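Local structure of cellulase (Clostridium cellulovorans, 6UI3) at residues A[91-94]-A[95-98]; A[78-82]-A[83-87]. The protein probably hydrolyses beta-1,4-glucosidic bonds of cellulose through this glycoside hydrolase family 5 barrel domain, part of a longer protein, with broad substrate specificity. All blocks are in the same frame, centred on the assembly; numbering follows the deposited sequence.

Contact 1 of 2, residues A[91-94]-A[95-98]. With EDO (1,2-ethanediol), chain B.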
loop_
_atom_site.group_PDB
_atom_site.type_symbol
_atom_site.label_atom_id
_atom_site.label_comp_id
_atom_site.label_asym_id
_atom_site.label_seq_id
_atom_site.Cartn_x
_atom_site.Cartn_y
_atom_site.Cartn_z
ATOM N N VAL A 91 -14.737 6.046 3.746
ATOM C CA VAL A 91 -13.654 6.350 2.808
ATOM C C VAL A 91 -13.480 5.233 1.781
ATOM O O VAL A 91 -13.299 5.508 0.588
ATOM C CB VAL A 91 -12.362 6.671 3.581
ATOM C CG1 VAL A 91 -11.203 6.873 2.622
ATOM C CG2 VAL A 91 -12.548 7.896 4.459
ATOM N N VAL A 92 -13.560 3.967 2.207
ATOM C CA VAL A 92 -13.567 2.852 1.257
ATOM C C VAL A 92 -14.615 3.103 0.183
ATOM O O VAL A 92 -14.367 2.918 -1.016
ATOM C CB VAL A 92 -13.811 1.516 1.981
ATOM C CG1 VAL A 92 -14.194 0.401 1.009
ATOM C CG2 VAL A 92 -12.565 1.112 2.765
ATOM N N ASN A 93 -15.808 3.522 0.608
ATOM C CA ASN A 93 -16.902 3.719 -0.333
ATOM C C ASN A 93 -16.721 4.927 -1.237
ATOM O O ASN A 93 -17.338 4.958 -2.302
ATOM C CB ASN A 93 -18.221 3.707 0.423
ATOM C CG ASN A 93 -18.683 2.298 0.710
ATOM O OD1 ASN A 93 -18.794 1.487 -0.201
ATOM N ND2 ASN A 93 -18.956 1.998 1.957
ATOM N N TYR A 94 -15.891 5.908 -0.874
ATOM C CA TYR A 94 -15.559 6.947 -1.844
ATOM C C TYR A 94 -14.890 6.330 -3.069
ATOM O O TYR A 94 -15.102 6.779 -4.203
ATOM C CB TYR A 94 -14.612 7.988 -1.246
ATOM C CG TYR A 94 -15.122 8.822 -0.086
ATOM C CD1 TYR A 94 -16.476 9.011 0.150
ATOM C CD2 TYR A 94 -14.218 9.447 0.773
ATOM C CE1 TYR A 94 -16.916 9.794 1.227
ATOM C CE2 TYR A 94 -14.643 10.220 1.842
ATOM C CZ TYR A 94 -15.985 10.384 2.066
ATOM O OH TYR A 94 -16.422 11.156 3.131
ATOM N N ALA A 95 -14.054 5.308 -2.846
ATOM C CA ALA A 95 -13.396 4.604 -3.940
ATOM C C ALA A 95 -14.355 3.650 -4.634
ATOM O O ALA A 95 -14.476 3.662 -5.860
ATOM C CB ALA A 95 -12.190 3.825 -3.415
ATOM N N LEU A 96 -15.059 2.826 -3.864
ATOM C CA LEU A 96 -15.894 1.814 -4.490
ATOM C C LEU A 96 -17.045 2.436 -5.279
ATOM O O LEU A 96 -17.466 1.871 -6.294
ATOM C CB LEU A 96 -16.444 0.839 -3.450
ATOM C CG LEU A 96 -15.435 -0.005 -2.675
ATOM C CD1 LEU A 96 -16.136 -0.935 -1.698
ATOM C CD2 LEU A 96 -14.527 -0.792 -3.618
ATOM N N ALA A 97 -17.569 3.591 -4.837
ATOM C CA ALA A 97 -18.642 4.260 -5.571
ATOM C C ALA A 97 -18.160 4.768 -6.921
ATOM O O ALA A 97 -18.984 5.011 -7.811
ATOM C CB ALA A 97 -19.224 5.414 -4.750
ATOM N N ASN A 98 -16.848 4.945 -7.085
ATOM C CA ASN A 98 -16.220 5.289 -8.350
ATOM C C ASN A 98 -15.713 4.057 -9.106
ATOM O O ASN A 98 -14.955 4.206 -10.063
ATOM C CB ASN A 98 -15.073 6.273 -8.092
ATOM C CG ASN A 98 -15.551 7.706 -7.969
ATOM O OD1 ASN A 98 -16.001 8.277 -8.955
ATOM N ND2 ASN A 98 -15.450 8.294 -6.786
HETATM C C1 EDO B . -17.533 6.171 -12.398
HETATM O O1 EDO B . -17.052 6.966 -11.304
HETATM C C2 EDO B . -17.648 4.695 -12.011
HETATM O O2 EDO B . -18.674 4.500 -11.029
#
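The C-terminal part of helix 82-96, the helical arm of a beta-alpha-beta unit in the TIM barrel of this family 5 glycoside hydrolase, brings Val92 against Leu96 and the carbonyl of Tyr94 within reach of the Asn98 amide. Val92 and Leu96 stand one turn apart, side by side and pointing the same way, with CG1 of Val92 3.6 Å from CD1 of Leu96. That methyl, CG1, is anti to the backbone N of Val92 (chi1 165°), which sets it beside the carbonyl carbon. The backbone bond Leu96 N to Val92 O, 2.9 Å, joins the same two residues. Val92 also packs on Ile65, Ala102 and Val104 of the two flanking strands. Leu96 CD1 lies 3.9 Å from Asn93 OD1, and Leu96 is covered by Tyr5 and Tyr141, whose hydroxyls bond Asn93 OD1 and ND2 respectively.

A 1,2-ethanediol, probably from the crystallisation liquor, makes a weak hydrogen bond from O2 to Ala97 O (3.3 Å). Asn98 continues the bonding with its side-chain amide: ND2 is hydrogen-bonded to Asp53 OD1 on helix 49-58. Its other bond, to Tyr94 O, is 3.0 Å long and nearly along the C=O axis (171°), with the oxygen close to the amide plane of Asn98.

Contact 2 of 2, residues A[78-82]-A[83-87]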
loop_
_atom_site.group_PDB
_atom_site.type_symbol
_atom_site.label_atom_id
_atom_site.label_comp_id
_atom_site.label_asym_id
_atom_site.label_seq_id
_atom_site.Cartn_x
_atom_site.Cartn_y
_atom_site.Cartn_z
ATOM N N TYR A 78 -8.446 -4.689 22.276
ATOM C CA TYR A 78 -8.315 -4.288 20.885
ATOM C C TYR A 78 -9.658 -4.148 20.171
ATOM O O TYR A 78 -9.704 -4.228 18.948
ATOM C CB TYR A 78 -7.385 -5.213 20.091
ATOM C CG TYR A 78 -6.143 -5.653 20.831
ATOM C CD1 TYR A 78 -5.193 -4.739 21.277
ATOM C CD2 TYR A 78 -5.896 -6.990 21.030
ATOM C CE1 TYR A 78 -4.034 -5.167 21.924
ATOM C CE2 TYR A 78 -4.748 -7.425 21.686
ATOM C CZ TYR A 78 -3.829 -6.506 22.123
ATOM O OH TYR A 78 -2.681 -6.945 22.756
ATOM N N THR A 79 -10.749 -3.911 20.895
ATOM C CA THR A 79 -12.035 -3.690 20.235
ATOM C C THR A 79 -12.036 -2.318 19.578
ATOM O O THR A 79 -11.816 -1.307 20.246
ATOM C CB THR A 79 -13.177 -3.789 21.240
ATOM O OG1 THR A 79 -13.179 -5.075 21.857
ATOM C CG2 THR A 79 -14.529 -3.557 20.549
ATOM N N ILE A 80 -12.315 -2.271 18.285
ATOM C CA ILE A 80 -12.286 -1.029 17.526
ATOM C C ILE A 80 -13.598 -0.273 17.706
ATOM O O ILE A 80 -14.686 -0.843 17.589
ATOM C CB ILE A 80 -12.008 -1.334 16.043
ATOM C CG1 ILE A 80 -10.618 -1.977 15.886
ATOM C CG2 ILE A 80 -12.152 -0.079 15.194
ATOM C CD1 ILE A 80 -10.422 -2.752 14.587
ATOM N N ASP A 81 -13.496 1.012 17.957
ATOM C CA ASP A 81 -14.673 1.873 18.052
ATOM C C ASP A 81 -15.509 1.773 16.789
ATOM O O ASP A 81 -14.998 2.068 15.699
ATOM C CB ASP A 81 -14.166 3.306 18.222
ATOM C CG ASP A 81 -15.268 4.307 18.502
ATOM O OD1 ASP A 81 -16.449 4.011 18.253
ATOM O OD2 ASP A 81 -14.929 5.422 18.950
ATOM N N PRO A 82 -16.791 1.408 16.878
ATOM C CA PRO A 82 -17.639 1.384 15.671
ATOM C C PRO A 82 -17.638 2.683 14.885
ATOM O O PRO A 82 -17.795 2.657 13.659
ATOM C CB PRO A 82 -19.026 1.026 16.228
ATOM C CG PRO A 82 -18.694 0.156 17.444
ATOM C CD PRO A 82 -17.499 0.862 18.052
ATOM N N ALA A 83 -17.493 3.825 15.551
ATOM C CA ALA A 83 -17.476 5.091 14.829
ATOM C C ALA A 83 -16.237 5.226 13.954
ATOM O O ALA A 83 -16.297 5.809 12.869
ATOM C CB ALA A 83 -17.533 6.254 15.818
ATOM N N TYR A 84 -15.110 4.677 14.395
ATOM C CA TYR A 84 -13.894 4.734 13.592
ATOM C C TYR A 84 -13.958 3.737 12.442
ATOM O O TYR A 84 -13.602 4.070 11.303
ATOM C CB TYR A 84 -12.670 4.458 14.462
ATOM C CG TYR A 84 -11.360 4.754 13.775
ATOM C CD1 TYR A 84 -11.016 6.061 13.462
ATOM C CD2 TYR A 84 -10.461 3.740 13.451
ATOM C CE1 TYR A 84 -9.803 6.366 12.846
ATOM C CE2 TYR A 84 -9.247 4.034 12.842
ATOM C CZ TYR A 84 -8.930 5.348 12.554
ATOM O OH TYR A 84 -7.740 5.682 11.946
ATOM N N MET A 85 -14.417 2.516 12.725
ATOM C CA MET A 85 -14.660 1.545 11.661
ATOM C C MET A 85 -15.572 2.141 10.597
ATOM O O MET A 85 -15.345 1.949 9.396
ATOM C CB MET A 85 -15.265 0.270 12.252
ATOM C CG MET A 85 -15.421 -0.865 11.255
ATOM S SD MET A 85 -13.873 -1.654 10.758
ATOM C CE MET A 85 -13.520 -2.649 12.210
ATOM N N ALA A 86 -16.605 2.883 11.025
ATOM C CA ALA A 86 -17.547 3.482 10.082
ATOM C C ALA A 86 -16.870 4.534 9.217
ATOM O O ALA A 86 -17.194 4.665 8.035
ATOM C CB ALA A 86 -18.742 4.076 10.832
ATOM N N ARG A 87 -15.940 5.304 9.783
ATOM C CA ARG A 87 -15.226 6.287 8.973
ATOM C C ARG A 87 -14.372 5.603 7.914
ATOM O O ARG A 87 -14.344 6.024 6.754
ATOM C CB ARG A 87 -14.373 7.203 9.853
ATOM C CG ARG A 87 -13.601 8.269 9.082
ATOM C CD ARG A 87 -14.524 9.198 8.294
ATOM N NE ARG A 87 -13.748 10.068 7.419
ATOM C CZ ARG A 87 -14.202 10.617 6.298
ATOM N NH1 ARG A 87 -15.459 10.440 5.901
ATOM N NH2 ARG A 87 -13.363 11.335 5.556
#
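Ile80 and Met85 meet with their side chains crossed at about a right angle, the terminal methyl of the methionine against a branch end of the isoleucine. Met85 CE lies 3.9 Å from Ile80 CD1 and slightly farther from Ile80 CG2. The thioether chain folds to get there: it bends at chi2 and again at chi3, which swings CE back over the residues that precede the helix. Both side chains are buried. Ile80 also touches Trp69, and Met85 touches His137 of helix 120-137.

Asp81 works differently, through its carboxylate. It is the N-cap of helix 82-96, the helix that follows barrel strand 62-65, and Pro82 opens the first turn. With its CG anti to the backbone N (chi1 -173°), the aspartate turns OD1 toward the start of the helix, where it accepts from Ala83 N at 2.9 Å. The N-H arrives from above the carboxylate plane, 54° out of it. A negative group here would be expected to interact favourably with the helix dipole.

The backbone carbonyl of Asp81 serves the same turn: Met85 N donates to Asp81 O over 3.1 Å in a nearly straight bond (171° at the hydrogen), while the bond from Tyr84 N is weak. The Tyr84 hydroxyl is hydrogen-bonded to Arg68 O. One residue on from Met85, Ala86 N reaches Pro82 O at 2.9 Å, and Ala86 CB lies 3.3 Å from the same oxygen.

How the contacts relate
Contacts 2 and 1 come in that order along the chain and illustrate how one barrel helix is finished at its two ends. Contact 2 covers the entry from the loop after strand 62-65 into helix 82-96, and contact 1 covers the exit toward strand 101-105; their centres are about 18 Å apart. Although separated, they touch: Arg87 NH1, from residues 83-87, and Tyr94 OH, from residues 91-94, form a probable hydrogen bond at 3.0 Å. Arg87 also makes a salt bridge with Glu39, so the shared helix is held to the loop before helix 49-58. Contact 1 lies nearer the centre of the chain, contact 2 farther out.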